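Local coordinates for DNA repair protein RecO (Deinococcus radiodurans, PDB 1U5K) that is probably involved in DNA repair and in recombination by the RecF pathway, and binds a zinc ion, at residues A[89-92]-A[93-96]; A[108-111]-A[112-116]; A[180-183]-A[184-188]; A[205-208]-A[209-212]; A[219-222]-A[223-227]. All coordinates share one frame; numbering follows the deposited sequence.

Contact 1 of 5, residues A[89-92]-A[93-96]; sequences YAFA and HLMA
Tyr-89 and His-93 set their rings against each other one helical turn apart, with their planes inclined at 55°, an oblique aromatic pair. The centroids are 5.9 Å apart, and the nearest approach, Tyr-89 CE2 to His-93 CD2, is a loose 4.4 Å, so the phenol and imidazole lean past one another with little overlap. Both side chains leave the backbone in the same sense: with chi1 at -171° for Tyr-89 and -166° for His-93, each CG lies anti to its own N and both rings project from one flank of the helix. On another flank Phe-91 and Leu-94 run side by side and point the same way, touching through CD2 of the ring and CD2 of the leucine at 4.1 Å. Met-95 CG, beside its own backbone N, passes 3.3 Å from Phe-91 O, and the chain bends beyond it. Beneath these side chains the backbone is regular, with His-93 N bonded to Tyr-89 O at 2.9 Å and Ala-96 N to Ala-92 O at 3.0 Å. The Tyr-89 ring also meets Phe-53 edge-to-face, His-93 packs on Pro-81 of the second subunit, and Met-95 faces helices 110-125 and 129-141. The pattern of i to i+4 bonds, with side chains sent to different neighbours, is that of a largely buried alpha-helix in the helical part of RecO.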
loop_
_atom_site.group_PDB
_atom_site.type_symbol
_atom_site.label_atom_id
_atom_site.label_comp_id
_atom_site.label_asym_id
_atom_site.label_seq_id
_atom_site.Cartn_x
_atom_site.Cartn_y
_atom_site.Cartn_z
ATOM N N TYR A 89 -0.702 15.964 -9.226
ATOM C CA TYR A 89 -0.538 14.543 -9.463
ATOM C C TYR A 89 -0.908 13.733 -8.222
ATOM O O TYR A 89 -1.641 12.756 -8.331
ATOM C CB TYR A 89 0.888 14.219 -9.910
ATOM C CG TYR A 89 1.080 12.811 -10.387
ATOM C CD1 TYR A 89 1.130 12.520 -11.743
ATOM C CD2 TYR A 89 1.279 11.763 -9.481
ATOM C CE1 TYR A 89 1.336 11.229 -12.185
ATOM C CE2 TYR A 89 1.498 10.466 -9.913
ATOM C CZ TYR A 89 1.538 10.217 -11.276
ATOM O OH TYR A 89 1.734 8.941 -11.764
ATOM N N ALA A 90 -0.433 14.166 -7.063
ATOM C CA ALA A 90 -0.630 13.468 -5.801
ATOM C C ALA A 90 -2.105 13.323 -5.462
ATOM O O ALA A 90 -2.516 12.262 -5.015
ATOM C CB ALA A 90 0.140 14.150 -4.662
ATOM N N PHE A 91 -2.895 14.371 -5.680
ATOM C CA PHE A 91 -4.324 14.344 -5.412
ATOM C C PHE A 91 -5.108 13.568 -6.474
ATOM O O PHE A 91 -6.041 12.859 -6.100
ATOM C CB PHE A 91 -4.870 15.748 -5.118
ATOM C CG PHE A 91 -4.484 16.257 -3.755
ATOM C CD1 PHE A 91 -3.617 17.330 -3.608
ATOM C CD2 PHE A 91 -4.945 15.621 -2.603
ATOM C CE1 PHE A 91 -3.194 17.741 -2.338
ATOM C CE2 PHE A 91 -4.561 16.061 -1.345
ATOM C CZ PHE A 91 -3.665 17.118 -1.196
ATOM N N ALA A 92 -4.735 13.656 -7.752
ATOM C CA ALA A 92 -5.302 12.817 -8.801
ATOM C C ALA A 92 -5.100 11.348 -8.436
ATOM O O ALA A 92 -6.004 10.531 -8.569
ATOM C CB ALA A 92 -4.685 13.111 -10.193
ATOM N N HIS A 93 -3.898 11.019 -7.980
ATOM C CA HIS A 93 -3.518 9.656 -7.632
ATOM C C HIS A 93 -4.320 9.132 -6.437
ATOM O O HIS A 93 -4.794 8.002 -6.457
ATOM C CB HIS A 93 -2.034 9.685 -7.351
ATOM C CG HIS A 93 -1.352 8.356 -7.285
ATOM N ND1 HIS A 93 -1.800 7.239 -7.953
ATOM C CD2 HIS A 93 -0.199 7.994 -6.675
ATOM C CE1 HIS A 93 -0.964 6.239 -7.741
ATOM N NE2 HIS A 93 -0.003 6.662 -6.943
ATOM N N LEU A 94 -4.506 9.969 -5.425
ATOM C CA LEU A 94 -5.398 9.660 -4.323
ATOM C C LEU A 94 -6.822 9.366 -4.804
ATOM O O LEU A 94 -7.395 8.357 -4.405
ATOM C CB LEU A 94 -5.363 10.762 -3.270
ATOM C CG LEU A 94 -6.351 10.714 -2.110
ATOM C CD1 LEU A 94 -6.234 9.409 -1.353
ATOM C CD2 LEU A 94 -6.067 11.887 -1.198
ATOM N N MET A 95 -7.403 10.220 -5.639
ATOM C CA MET A 95 -8.780 9.994 -6.091
ATOM C C MET A 95 -8.853 8.656 -6.813
ATOM O O MET A 95 -9.827 7.937 -6.620
ATOM C CB MET A 95 -9.275 11.088 -7.029
ATOM C CG MET A 95 -9.347 12.428 -6.313
ATOM S SD MET A 95 -10.499 12.497 -4.952
ATOM C CE MET A 95 -9.558 11.942 -3.626
ATOM N N ALA A 96 -7.849 8.352 -7.631
ATOM C CA ALA A 96 -7.843 7.129 -8.418
ATOM C C ALA A 96 -7.878 5.876 -7.535
ATOM O O ALA A 96 -8.739 5.011 -7.713
ATOM C CB ALA A 96 -6.686 7.102 -9.375
#

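Contact 2 of 5, residues A[108-111]-A[112-116]; sequences FSEQ and AFDLF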
loop_
_atom_site.group_PDB
_atom_site.type_symbol
_atom_site.label_atom_id
_atom_site.label_comp_id
_atom_site.label_asym_id
_atom_site.label_seq_id
_atom_site.Cartn_x
_atom_site.Cartn_y
_atom_site.Cartn_z
ATOM N N PHE A 108 -19.747 0.517 -9.577
ATOM C CA PHE A 108 -19.299 1.734 -10.243
ATOM C C PHE A 108 -20.160 2.211 -11.405
ATOM O O PHE A 108 -20.028 1.759 -12.534
ATOM C CB PHE A 108 -17.840 1.658 -10.695
ATOM C CG PHE A 108 -17.217 3.013 -10.930
ATOM C CD1 PHE A 108 -16.795 3.804 -9.881
ATOM C CD2 PHE A 108 -17.085 3.509 -12.206
ATOM C CE1 PHE A 108 -16.222 5.047 -10.118
ATOM C CE2 PHE A 108 -16.502 4.732 -12.469
ATOM C CZ PHE A 108 -16.056 5.512 -11.411
ATOM N N SER A 109 -21.016 3.181 -11.107
ATOM C CA SER A 109 -22.097 3.613 -11.987
ATOM C C SER A 109 -21.668 4.773 -12.867
ATOM O O SER A 109 -20.604 5.360 -12.672
ATOM C CB SER A 109 -23.268 4.097 -11.134
ATOM O OG SER A 109 -22.854 5.141 -10.260
ATOM N N GLU A 110 -22.519 5.136 -13.818
ATOM C CA GLU A 110 -22.258 6.306 -14.640
ATOM C C GLU A 110 -22.134 7.577 -13.799
ATOM O O GLU A 110 -21.302 8.432 -14.089
ATOM C CB GLU A 110 -23.326 6.494 -15.724
ATOM C CG GLU A 110 -23.022 7.709 -16.591
ATOM C CD GLU A 110 -23.762 7.775 -17.914
ATOM O OE1 GLU A 110 -24.726 7.008 -18.108
ATOM O OE2 GLU A 110 -23.394 8.622 -18.759
ATOM N N GLN A 111 -22.957 7.712 -12.767
ATOM C CA GLN A 111 -22.938 8.889 -11.906
ATOM C C GLN A 111 -21.588 8.979 -11.194
ATOM O O GLN A 111 -21.003 10.051 -11.069
ATOM C CB GLN A 111 -24.087 8.834 -10.900
ATOM C CG GLN A 111 -25.480 8.978 -11.497
ATOM C CD GLN A 111 -26.051 7.733 -12.157
ATOM O OE1 GLN A 111 -25.529 6.621 -12.030
ATOM N NE2 GLN A 111 -27.150 7.930 -12.872
ATOM N N ALA A 112 -21.067 7.825 -10.790
ATOM C CA ALA A 112 -19.777 7.714 -10.132
ATOM C C ALA A 112 -18.677 8.097 -11.106
ATOM O O ALA A 112 -17.806 8.884 -10.749
ATOM C CB ALA A 112 -19.578 6.310 -9.563
ATOM N N PHE A 113 -18.753 7.610 -12.340
ATOM C CA PHE A 113 -17.794 7.976 -13.370
ATOM C C PHE A 113 -17.745 9.495 -13.555
ATOM O O PHE A 113 -16.667 10.099 -13.575
ATOM C CB PHE A 113 -18.048 7.320 -14.735
ATOM C CG PHE A 113 -17.095 7.832 -15.791
ATOM C CD1 PHE A 113 -15.787 7.385 -15.825
ATOM C CD2 PHE A 113 -17.468 8.854 -16.654
ATOM C CE1 PHE A 113 -14.880 7.914 -16.719
ATOM C CE2 PHE A 113 -16.577 9.391 -17.554
ATOM C CZ PHE A 113 -15.288 8.926 -17.588
ATOM N N ASP A 114 -18.917 10.109 -13.664
ATOM C CA ASP A 114 -18.974 11.542 -13.953
ATOM C C ASP A 114 -18.385 12.381 -12.820
ATOM O O ASP A 114 -17.666 13.358 -13.047
ATOM C CB ASP A 114 -20.420 11.989 -14.140
ATOM C CG ASP A 114 -20.993 11.573 -15.478
ATOM O OD1 ASP A 114 -20.231 11.369 -16.452
ATOM O OD2 ASP A 114 -22.224 11.446 -15.603
ATOM N N LEU A 115 -18.730 11.994 -11.598
ATOM C CA LEU A 115 -18.174 12.606 -10.403
ATOM C C LEU A 115 -16.674 12.381 -10.299
ATOM O O LEU A 115 -15.939 13.289 -9.896
ATOM C CB LEU A 115 -18.828 12.057 -9.143
ATOM C CG LEU A 115 -19.312 12.932 -7.991
ATOM C CD1 LEU A 115 -18.889 12.277 -6.693
ATOM C CD2 LEU A 115 -18.984 14.420 -7.984
ATOM N N PHE A 116 -16.216 11.163 -10.582
ATOM C CA PHE A 116 -14.772 10.919 -10.602
ATOM C C PHE A 116 -14.013 11.799 -11.607
ATOM O O PHE A 116 -12.990 12.411 -11.291
ATOM C CB PHE A 116 -14.473 9.439 -10.840
ATOM C CG PHE A 116 -13.016 9.153 -10.957
ATOM C CD1 PHE A 116 -12.224 9.112 -9.819
ATOM C CD2 PHE A 116 -12.441 8.945 -12.188
ATOM C CE1 PHE A 116 -10.867 8.895 -9.924
ATOM C CE2 PHE A 116 -11.094 8.715 -12.297
ATOM C CZ PHE A 116 -10.304 8.693 -11.168
HETATM O O HOH W 1 -20.543 9.920 -18.668
#
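Phe-108 folds its ring back over the first turn of helix 110-125, where it meets Ala-112, Phe-113 and Phe-116. From CB the side chain starts with CG anti to the backbone N (chi1 -160°), which carries the ring along the helix instead of off its end. CD1 and CE1 come first to the methyl of Ala-112, CE1 lying 3.6 Å from Ala-112 CB. That methyl sits over one face of the ring, 23° off the normal and shifted toward the rim, in a CH-pi contact. Farther out, CE2 touches Phe-113 CB at 3.8 Å and in doing so lies at the edge of the Phe-113 ring. The tip atom CZ reaches the backbone at Phe-113 N, and Phe-116 CB adjoins the Phe-108 ring edge near its plane, 4.3 Å from CZ. The same ring packs edge-to-face with Phe-103 and touches Leu-28 of strand 23-29, while Phe-113 and Phe-116 both reach Ile-11 of strand 5-17.

Ser-109 closes the end of the helix: its OG, held between backbone N and carbonyl carbon (chi1 57°), accepts from Ala-112 N at 3.3 Å. Its carbonyl O takes the first i to i+4 bond, from Phe-113 N at 2.9 Å. On the exposed side, the carboxylates of Glu-110 and Asp-114 come close, OE2 to OD2 4.4 Å, and a bridging water donates to Glu-110 OE2 and, at 2.7 Å, to Asp-114 OD1, which probably eases their mutual repulsion. This is a serine N-cap with an aromatic residue before it packed onto the first turn, where the helix meets the OB-fold strands.

Contact 3 of 5, residues A[180-183]-A[184-188]; sequences PPYP and PAVLD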
loop_
_atom_site.group_PDB
_atom_site.type_symbol
_atom_site.label_atom_id
_atom_site.label_comp_id
_atom_site.label_asym_id
_atom_site.label_seq_id
_atom_site.Cartn_x
_atom_site.Cartn_y
_atom_site.Cartn_z
ATOM N N PRO A 180 -13.103 15.436 22.671
ATOM C CA PRO A 180 -13.852 16.691 22.522
ATOM C C PRO A 180 -14.614 16.786 21.205
ATOM O O PRO A 180 -14.259 16.112 20.251
ATOM C CB PRO A 180 -12.782 17.792 22.581
ATOM C CG PRO A 180 -11.460 17.123 22.694
ATOM C CD PRO A 180 -11.649 15.639 22.789
ATOM N N PRO A 181 -15.613 17.653 21.123
ATOM C CA PRO A 181 -16.444 17.729 19.924
ATOM C C PRO A 181 -15.651 18.225 18.714
ATOM O O PRO A 181 -14.639 18.895 18.898
ATOM C CB PRO A 181 -17.546 18.712 20.313
ATOM C CG PRO A 181 -17.061 19.461 21.501
ATOM C CD PRO A 181 -15.994 18.649 22.136
ATOM N N TYR A 182 -16.056 17.810 17.517
ATOM C CA TYR A 182 -15.529 18.428 16.318
ATOM C C TYR A 182 -15.902 19.908 16.340
ATOM O O TYR A 182 -16.999 20.261 16.774
ATOM C CB TYR A 182 -16.156 17.797 15.085
ATOM C CG TYR A 182 -15.630 16.437 14.707
ATOM C CD1 TYR A 182 -16.493 15.367 14.554
ATOM C CD2 TYR A 182 -14.279 16.225 14.470
ATOM C CE1 TYR A 182 -16.010 14.121 14.194
ATOM C CE2 TYR A 182 -13.801 14.998 14.049
ATOM C CZ TYR A 182 -14.673 13.939 13.905
ATOM O OH TYR A 182 -14.223 12.685 13.530
ATOM N N PRO A 183 -15.018 20.770 15.849
ATOM C CA PRO A 183 -15.368 22.184 15.710
ATOM C C PRO A 183 -16.458 22.369 14.672
ATOM O O PRO A 183 -16.724 21.480 13.850
ATOM C CB PRO A 183 -14.056 22.860 15.302
ATOM C CG PRO A 183 -13.182 21.796 14.797
ATOM C CD PRO A 183 -13.651 20.487 15.384
ATOM N N PRO A 184 -17.140 23.505 14.763
ATOM C CA PRO A 184 -18.353 23.733 13.971
ATOM C C PRO A 184 -18.220 23.561 12.453
ATOM O O PRO A 184 -19.155 23.073 11.820
ATOM C CB PRO A 184 -18.755 25.174 14.317
ATOM C CG PRO A 184 -17.965 25.569 15.512
ATOM C CD PRO A 184 -16.830 24.610 15.687
ATOM N N ALA A 185 -17.134 24.010 11.836
ATOM C CA ALA A 185 -17.023 23.903 10.380
ATOM C C ALA A 185 -16.784 22.436 9.997
ATOM O O ALA A 185 -17.248 21.978 8.953
ATOM C CB ALA A 185 -15.889 24.784 9.860
ATOM N N VAL A 186 -16.062 21.699 10.833
ATOM C CA VAL A 186 -15.880 20.266 10.611
ATOM C C VAL A 186 -17.202 19.518 10.683
ATOM O O VAL A 186 -17.560 18.756 9.785
ATOM C CB VAL A 186 -14.831 19.722 11.577
ATOM C CG1 VAL A 186 -14.813 18.206 11.598
ATOM C CG2 VAL A 186 -13.473 20.316 11.243
ATOM N N LEU A 187 -17.995 19.820 11.703
ATOM C CA LEU A 187 -19.291 19.196 11.889
ATOM C C LEU A 187 -20.209 19.483 10.721
ATOM O O LEU A 187 -20.943 18.620 10.243
ATOM C CB LEU A 187 -20.001 19.694 13.152
ATOM C CG LEU A 187 -19.957 18.805 14.386
ATOM C CD1 LEU A 187 -20.794 19.483 15.485
ATOM C CD2 LEU A 187 -20.412 17.393 14.052
ATOM N N ASP A 188 -20.159 20.728 10.268
ATOM C CA ASP A 188 -21.038 21.115 9.185
ATOM C C ASP A 188 -20.691 20.362 7.903
ATOM O O ASP A 188 -21.561 19.911 7.152
ATOM C CB ASP A 188 -20.977 22.632 9.016
ATOM C CG ASP A 188 -21.532 23.076 7.706
ATOM O OD1 ASP A 188 -20.679 23.361 6.843
ATOM O OD2 ASP A 188 -22.745 23.098 7.431
#
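Pro-183, Val-186 and Tyr-182 carry most of this contact, at the point where an extended proline-rich segment turns into a helix. Pro-183 is the N-cap residue, and its carbonyl O accepts from Leu-187 N at 3.0 Å, the bond running almost straight on from the C=O. The ring of Pro-183 lies obliquely across Val-186, CG to CG2 3.9 Å; the short distance from its CB to Pro-184 CD, 3.3 Å, comes with the Pro-Pro linkage. Val-186 turns its other branch to the tyrosine. With CG1 anti to the backbone N (chi1 168°), that methyl reaches Tyr-182 CD2 at 3.5 Å, the two side chains crossing at about a right angle. Leu-187 adds CG against Tyr-182 CB at 4.0 Å, so the base of the tyrosine is bordered by two residues of the first helical turn. Pro-184, the first helical residue, has no amide N-H to be satisfied there. Tyr-182 pairs through its backbone with Glu-162 and packs on Pro-164 of strand 163-164. It also touches Ala-217 of helix 211-225, while Val-186 rests on Leu-214 of that helix, so Tyr-182, just before helix 184-192, links the small two-stranded sheet to helix 211-225.

Contact 4 of 5, residues A[205-208]-A[209-212]; sequences PVPS and ADRP
The guanidinium of Arg-211 meets Val-206 O at its edge, the oxygen lying within about 6° of the group's plane. Two nitrogens grip this one atom side-on, NE at 2.9 Å and NH2 at 3.0 Å. NH2 comes nearly in line with the C=O, whereas NE is tilted 29° from the carbonyl plane. Pro-205 CB and Ser-208 CA approach the flat group obliquely. The chain is extended from CG to NE, which lets the guanidinium reach back past the turn to a carbonyl five residues earlier. Its outer nitrogens are held as well, NH2 by Asp-128 and NH1 by Glu-130 in salt bridges that tie the turn to the start of helix 129-141, and Trp-131 of that helix packs on the same arginine. The turn itself is a short 3-10 segment leading into helix 211-225: Asp-210 N bonds to Pro-207 O at 2.9 Å and Arg-211 N to Ser-208 O at 3.2 Å, both donors standing above the carbonyl planes. Within the turn, Val-206 CG1 meets Asp-210 CB at 3.4 Å, with the two side chains at about a right angle. Pro-207 runs alongside Asp-210, its CG 4.0 Å from OD2.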
loop_
_atom_site.group_PDB
_atom_site.type_symbol
_atom_site.label_atom_id
_atom_site.label_comp_id
_atom_site.label_asym_id
_atom_site.label_seq_id
_atom_site.Cartn_x
_atom_site.Cartn_y
_atom_site.Cartn_z
ATOM N N PRO A 205 -14.513 26.178 1.900
ATOM C CA PRO A 205 -13.406 25.335 2.358
ATOM C C PRO A 205 -13.238 25.338 3.878
ATOM O O PRO A 205 -13.455 26.350 4.540
ATOM C CB PRO A 205 -12.175 25.938 1.672
ATOM C CG PRO A 205 -12.565 27.349 1.322
ATOM C CD PRO A 205 -14.038 27.291 1.055
ATOM N N VAL A 206 -12.863 24.188 4.428
ATOM C CA VAL A 206 -12.524 24.073 5.834
ATOM C C VAL A 206 -11.056 24.458 5.901
ATOM O O VAL A 206 -10.287 24.115 5.001
ATOM C CB VAL A 206 -12.791 22.641 6.342
ATOM C CG1 VAL A 206 -12.033 22.317 7.612
ATOM C CG2 VAL A 206 -14.280 22.436 6.563
ATOM N N PRO A 207 -10.673 25.211 6.927
ATOM C CA PRO A 207 -9.283 25.640 7.070
ATOM C C PRO A 207 -8.362 24.443 7.214
ATOM O O PRO A 207 -8.746 23.401 7.745
ATOM C CB PRO A 207 -9.269 26.435 8.377
ATOM C CG PRO A 207 -10.667 26.722 8.688
ATOM C CD PRO A 207 -11.543 25.751 7.984
ATOM N N SER A 208 -7.123 24.652 6.788
ATOM C CA SER A 208 -6.136 23.597 6.658
ATOM C C SER A 208 -5.903 22.902 8.000
ATOM O O SER A 208 -5.669 21.689 8.049
ATOM C CB SER A 208 -4.853 24.196 6.068
ATOM O OG SER A 208 -3.784 23.276 6.177
ATOM N N ALA A 209 -5.985 23.670 9.083
ATOM C CA ALA A 209 -5.759 23.124 10.413
ATOM C C ALA A 209 -6.800 22.056 10.730
ATOM O O ALA A 209 -6.477 21.123 11.446
ATOM C CB ALA A 209 -5.804 24.222 11.477
ATOM N N ASP A 210 -8.028 22.197 10.239
ATOM C CA ASP A 210 -9.099 21.244 10.519
ATOM C C ASP A 210 -9.205 20.052 9.570
ATOM O O ASP A 210 -10.007 19.143 9.782
ATOM C CB ASP A 210 -10.445 21.964 10.561
ATOM C CG ASP A 210 -10.552 22.942 11.718
ATOM O OD1 ASP A 210 -10.074 22.650 12.834
ATOM O OD2 ASP A 210 -11.088 24.057 11.573
ATOM N N ARG A 211 -8.349 20.009 8.560
ATOM C CA ARG A 211 -8.471 18.975 7.547
ATOM C C ARG A 211 -8.001 17.587 7.973
ATOM O O ARG A 211 -8.643 16.622 7.577
ATOM C CB ARG A 211 -7.818 19.419 6.247
ATOM C CG ARG A 211 -8.566 20.532 5.556
ATOM C CD ARG A 211 -7.882 20.973 4.291
ATOM N NE ARG A 211 -8.470 22.216 3.823
ATOM C CZ ARG A 211 -8.194 22.834 2.683
ATOM N NH1 ARG A 211 -7.299 22.332 1.849
ATOM N NH2 ARG A 211 -8.865 23.935 2.369
ATOM N N PRO A 212 -6.920 17.454 8.738
ATOM C CA PRO A 212 -6.513 16.124 9.208
ATOM C C PRO A 212 -7.669 15.368 9.869
ATOM O O PRO A 212 -7.803 14.171 9.626
ATOM C CB PRO A 212 -5.333 16.420 10.146
ATOM C CG PRO A 212 -4.742 17.666 9.545
ATOM C CD PRO A 212 -5.955 18.486 9.152
#

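Contact 5 of 5, residues A[219-222]-A[223-227]; sequences EKFV and TVQVG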
loop_
_atom_site.group_PDB
_atom_site.type_symbol
_atom_site.label_atom_id
_atom_site.label_comp_id
_atom_site.label_asym_id
_atom_site.label_seq_id
_atom_site.Cartn_x
_atom_site.Cartn_y
_atom_site.Cartn_z
ATOM N N GLU A 219 -10.950 7.870 6.487
ATOM C CA GLU A 219 -10.146 6.655 6.510
ATOM C C GLU A 219 -10.756 5.580 7.409
ATOM O O GLU A 219 -10.848 4.429 6.999
ATOM C CB GLU A 219 -8.726 6.952 6.994
ATOM C CG GLU A 219 -7.865 7.696 5.992
ATOM C CD GLU A 219 -6.450 7.937 6.501
ATOM O OE1 GLU A 219 -5.560 7.144 6.162
ATOM O OE2 GLU A 219 -6.206 8.883 7.271
ATOM N N LYS A 220 -11.170 5.965 8.612
ATOM C CA LYS A 220 -11.775 5.050 9.563
ATOM C C LYS A 220 -13.095 4.504 9.019
ATOM O O LYS A 220 -13.334 3.296 9.006
ATOM C CB LYS A 220 -12.030 5.767 10.897
ATOM C CG LYS A 220 -12.542 4.888 12.031
ATOM C CD LYS A 220 -11.769 3.597 12.231
ATOM C CE LYS A 220 -10.383 3.717 12.828
ATOM N NZ LYS A 220 -9.945 2.333 13.212
ATOM N N PHE A 221 -13.960 5.410 8.581
ATOM C CA PHE A 221 -15.251 5.025 8.036
ATOM C C PHE A 221 -15.112 4.050 6.871
ATOM O O PHE A 221 -15.768 3.008 6.883
ATOM C CB PHE A 221 -16.033 6.271 7.607
ATOM C CG PHE A 221 -17.393 5.980 7.047
ATOM C CD1 PHE A 221 -18.427 5.566 7.862
ATOM C CD2 PHE A 221 -17.635 6.080 5.698
ATOM C CE1 PHE A 221 -19.694 5.323 7.350
ATOM C CE2 PHE A 221 -18.894 5.815 5.178
ATOM C CZ PHE A 221 -19.918 5.438 6.010
ATOM N N VAL A 222 -14.287 4.376 5.878
ATOM C CA VAL A 222 -14.172 3.553 4.679
ATOM C C VAL A 222 -13.606 2.162 5.004
ATOM O O VAL A 222 -14.091 1.151 4.509
ATOM C CB VAL A 222 -13.416 4.265 3.536
ATOM C CG1 VAL A 222 -13.092 3.295 2.416
ATOM C CG2 VAL A 222 -14.217 5.439 2.987
ATOM N N THR A 223 -12.576 2.120 5.833
ATOM C CA THR A 223 -11.908 0.905 6.254
ATOM C C THR A 223 -12.850 0.046 7.091
ATOM O O THR A 223 -12.807 -1.163 6.950
ATOM C CB THR A 223 -10.633 1.253 7.048
ATOM O OG1 THR A 223 -9.655 1.810 6.150
ATOM C CG2 THR A 223 -9.928 -0.029 7.482
ATOM N N VAL A 224 -13.693 0.622 7.946
ATOM C CA VAL A 224 -14.660 -0.186 8.684
ATOM C C VAL A 224 -15.778 -0.684 7.769
ATOM O O VAL A 224 -16.191 -1.829 7.883
ATOM C CB VAL A 224 -15.216 0.550 9.907
ATOM C CG1 VAL A 224 -16.408 -0.194 10.528
ATOM C CG2 VAL A 224 -14.095 0.755 10.896
ATOM N N GLN A 225 -16.264 0.140 6.849
ATOM C CA GLN A 225 -17.435 -0.186 6.054
ATOM C C GLN A 225 -17.117 -1.087 4.861
ATOM O O GLN A 225 -17.957 -1.887 4.458
ATOM C CB GLN A 225 -18.089 1.081 5.510
ATOM C CG GLN A 225 -18.723 2.027 6.531
ATOM C CD GLN A 225 -20.146 1.638 6.850
ATOM O OE1 GLN A 225 -20.961 1.472 5.937
ATOM N NE2 GLN A 225 -20.440 1.470 8.139
ATOM N N VAL A 226 -15.932 -0.942 4.275
ATOM C CA VAL A 226 -15.632 -1.597 3.003
ATOM C C VAL A 226 -14.496 -2.569 3.246
ATOM O O VAL A 226 -13.496 -2.184 3.839
ATOM C CB VAL A 226 -15.173 -0.616 1.913
ATOM C CG1 VAL A 226 -14.800 -1.324 0.623
ATOM C CG2 VAL A 226 -16.247 0.397 1.651
ATOM N N GLY A 227 -14.636 -3.815 2.807
ATOM C CA GLY A 227 -13.489 -4.709 2.807
ATOM C C GLY A 227 -12.296 -4.284 1.962
ATOM O O GLY A 227 -12.433 -3.618 0.942
#
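The last turns of helix 211-225, where the chain leaves helical geometry at Val-226, place Gln-225 over the ring of Phe-221. Gln-225 CG lies above one face, 3.7 Å from the ring centroid and 17° off the normal, in a CH-pi contact. Beyond it the amide continues over the ring rim, CD 3.7 Å from Phe-221 CE1, and the amide and ring planes are almost parallel, 4° apart. A bend at chi2 (-86°) brings the amide back over the ring, and rotation about chi3 turns it parallel; OE1 is held by the backbone N of Ile-147. Two residues earlier, Glu-219 O accepts twice from Thr-223, from N at 3.1 Å and from OG1 at 3.0 Å. The two donors arrive from opposite faces of the carbonyl plane, and the second satisfies the threonine hydroxyl within the helix. Lys-220, bent at chi2, lays CD against Val-224 CG2 at 3.9 Å. The final helical bond runs from Val-226 N to Val-222 O at 2.8 Å. After it, Val-226 packs on Gln-104 and Val-146, and its carbonyl O bonds to His-230. Gln-225 also touches Val-146, so the C-terminal end of the helix is fastened to the loop following helix 129-141 and to the one after helix 86-102.

Contacts 1 and 2 lie on the successive helices 86-102 and 110-125 and touch, Phe-116 CE1 approaching Met-95 O at 3.6 Å; contact 2 faces the OB-fold strands. Contacts 4 and 5 mark the beginning and end of helix 211-225, their centres about 21 Å apart. Contact 3 packs on contact 4 through Val-186 CG2 and Asp-210 CB, 3.5 Å apart, so the starts of two helices meet. It is also nearest the metal: the side chain of Leu-187 is about 13 Å from the zinc ion bound by Cys-153, Cys-156, Cys-173 and Cys-176. Helix 129-141 connects the groups, touching Phe-91, Met-95 and Leu-115 as well as Arg-211.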